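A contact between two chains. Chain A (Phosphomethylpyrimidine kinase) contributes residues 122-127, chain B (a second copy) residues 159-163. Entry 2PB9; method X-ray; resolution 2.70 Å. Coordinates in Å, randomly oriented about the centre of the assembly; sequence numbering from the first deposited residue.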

# COMPACT_ATOMS: atom_id res chain seq x y z
N TYR A 122 2.55 9.68 13.22
CA TYR A 122 1.27 9.76 12.54
C TYR A 122 1.29 8.72 11.43
O TYR A 122 2.34 8.41 10.89
CB TYR A 122 1.01 11.17 12.00
CG TYR A 122 1.91 11.63 10.88
CD1 TYR A 122 1.81 11.07 9.61
CD2 TYR A 122 2.79 12.70 11.06
CE1 TYR A 122 2.55 11.58 8.54
CE2 TYR A 122 3.54 13.21 10.00
CZ TYR A 122 3.41 12.65 8.74
OH TYR A 122 4.08 13.17 7.67
N ASP A 123 0.12 8.17 11.13
CA ASP A 123 0.00 7.16 10.09
C ASP A 123 -0.99 7.65 9.06
O ASP A 123 -2.15 7.90 9.38
CB ASP A 123 -0.47 5.84 10.71
CG ASP A 123 -0.62 4.73 9.68
OD1 ASP A 123 -0.01 4.82 8.59
OD2 ASP A 123 -1.34 3.76 9.97
N ARG A 124 -0.53 7.81 7.83
CA ARG A 124 -1.36 8.29 6.74
C ARG A 124 -2.53 7.36 6.45
O ARG A 124 -3.51 7.76 5.80
CB ARG A 124 -0.50 8.47 5.49
CG ARG A 124 0.46 9.64 5.58
CD ARG A 124 1.55 9.62 4.51
NE ARG A 124 2.34 10.84 4.56
CZ ARG A 124 3.51 11.03 3.95
NH1 ARG A 124 4.06 10.06 3.21
NH2 ARG A 124 4.14 12.19 4.08
N ARG A 125 -2.45 6.12 6.92
CA ARG A 125 -3.53 5.17 6.69
C ARG A 125 -4.74 5.57 7.52
O ARG A 125 -5.87 5.19 7.21
CB ARG A 125 -3.09 3.75 7.03
CG ARG A 125 -2.46 3.02 5.86
CD ARG A 125 -2.10 1.59 6.25
NE ARG A 125 -1.28 1.59 7.45
CZ ARG A 125 -0.70 0.51 7.98
NH1 ARG A 125 -0.85 -0.69 7.41
NH2 ARG A 125 0.03 0.64 9.08
N GLU A 126 -4.51 6.34 8.57
CA GLU A 126 -5.60 6.78 9.44
C GLU A 126 -6.06 8.19 9.04
O GLU A 126 -6.79 8.86 9.78
CB GLU A 126 -5.14 6.74 10.90
CG GLU A 126 -4.45 5.42 11.26
CD GLU A 126 -4.21 5.25 12.75
OE1 GLU A 126 -5.20 5.08 13.49
OE2 GLU A 126 -3.04 5.27 13.18
N GLU A 127 -5.63 8.62 7.86
CA GLU A 127 -5.97 9.94 7.35
C GLU A 127 -7.30 10.02 6.61
O GLU A 127 -7.59 9.23 5.71
CB GLU A 127 -4.83 10.45 6.45
CG GLU A 127 -5.13 11.72 5.67
CD GLU A 127 -3.92 12.24 4.88
OE1 GLU A 127 -3.04 11.42 4.49
OE2 GLU A 127 -3.85 13.46 4.62
N HIS B 159 -5.15 -3.96 13.94
CA HIS B 159 -4.15 -3.68 12.91
C HIS B 159 -4.88 -3.04 11.74
O HIS B 159 -6.02 -3.38 11.44
CB HIS B 159 -3.43 -4.96 12.47
CG HIS B 159 -4.27 -5.90 11.68
ND1 HIS B 159 -4.48 -5.76 10.32
CD2 HIS B 159 -4.93 -7.04 12.03
CE1 HIS B 159 -5.22 -6.76 9.88
NE2 HIS B 159 -5.50 -7.55 10.90
N LEU B 160 -4.21 -2.10 11.10
CA LEU B 160 -4.80 -1.40 9.97
C LEU B 160 -4.71 -2.22 8.68
O LEU B 160 -4.19 -3.34 8.68
CB LEU B 160 -4.11 -0.06 9.78
CG LEU B 160 -4.06 0.80 11.03
CD1 LEU B 160 -3.07 1.92 10.81
CD2 LEU B 160 -5.44 1.34 11.37
N GLY B 161 -5.21 -1.66 7.60
CA GLY B 161 -5.18 -2.36 6.34
C GLY B 161 -3.80 -2.43 5.70
O GLY B 161 -2.93 -1.59 5.94
N ASP B 162 -3.62 -3.45 4.87
CA ASP B 162 -2.36 -3.64 4.16
C ASP B 162 -2.76 -3.98 2.73
O ASP B 162 -3.93 -4.27 2.48
CB ASP B 162 -1.59 -4.78 4.81
CG ASP B 162 -1.22 -4.47 6.26
OD1 ASP B 162 -0.25 -3.70 6.47
OD2 ASP B 162 -1.91 -4.98 7.19
N VAL B 163 -1.83 -3.91 1.80
CA VAL B 163 -2.20 -4.20 0.42
C VAL B 163 -2.90 -5.57 0.32
O VAL B 163 -2.35 -6.59 0.72
CB VAL B 163 -0.96 -4.12 -0.51
CG1 VAL B 163 -1.35 -4.41 -1.95
CG2 VAL B 163 -0.37 -2.74 -0.43

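The contact is small and centred on one arginine: A:Arg125 reaches across to a backbone carbonyl and a carboxylate of chain B, while B:Leu160 packs against the face of its guanidinium group. Together the two stretches bury 228 Å², and most of this area belongs to A:Arg125 and B:Leu160, whose CA atoms lie 7.5 Å apart and whose CA-to-CB bonds each point toward the other stretch.

The polar part of the contact converges on a single nitrogen. A:Arg125 NH1 donates a hydrogen bond to B:Gly161 O, with a donor–acceptor distance of 2.7 Å and an N-H...O angle of 142°. The same atom, A:Arg125 NH1, forms a salt bridge with B:Asp162 OD1 at 3.2 Å. Both oxygens sit at the edge of the guanidinium, near its plane, where its N-H groups are directed. B:Asp162 has its CA-to-CB bond sideways to chain A, but with chi1 in the m well the end of its side chain comes nearer, bringing negative charge to the arginine. B:Gly161 contributes through its main chain, and its carbonyl needs no side chain to serve as acceptor.

The arginine is also tied to its own chain. Its chi1 to chi3 angles fall in the m, t and m wells, and this conformation leaves A:Arg125 NE 3.3 Å from A:Asp123 OD2, a weak hydrogen bond that is part of a salt bridge, although the position of this oxygen is less certain. A:Arg125 N makes a second weak hydrogen bond to A:Asp123 OD1 at 3.2 Å. The local turn is further closed by the backbone hydrogen bond from A:Glu126 N to A:Asp123 O, at 2.9 Å. One aspartate thus engages both the main chain and the side chain of the arginine, whose NH2 is hydrogen-bonded elsewhere in the structure.

B:Leu160 supplies the apolar part. B:Leu160 CD1 lies over one face of the guanidinium, 3.8 Å from A:Arg125 NH2; this face presents no N-H groups, so a methyl can cover it while the edge remains free for the two oxygens. B:Leu160 CD1 also lies 3.8 Å from A:Glu126 CG. The glutamate's CA-to-CB bond runs sideways, yet its chain bends nearer to chain B and offers an aliphatic methylene to the leucine. The 2.7 Å separation between A:Asp123 OD2 and B:Leu160 CD1 is too short to be realistic and is best read as a local clash in the model.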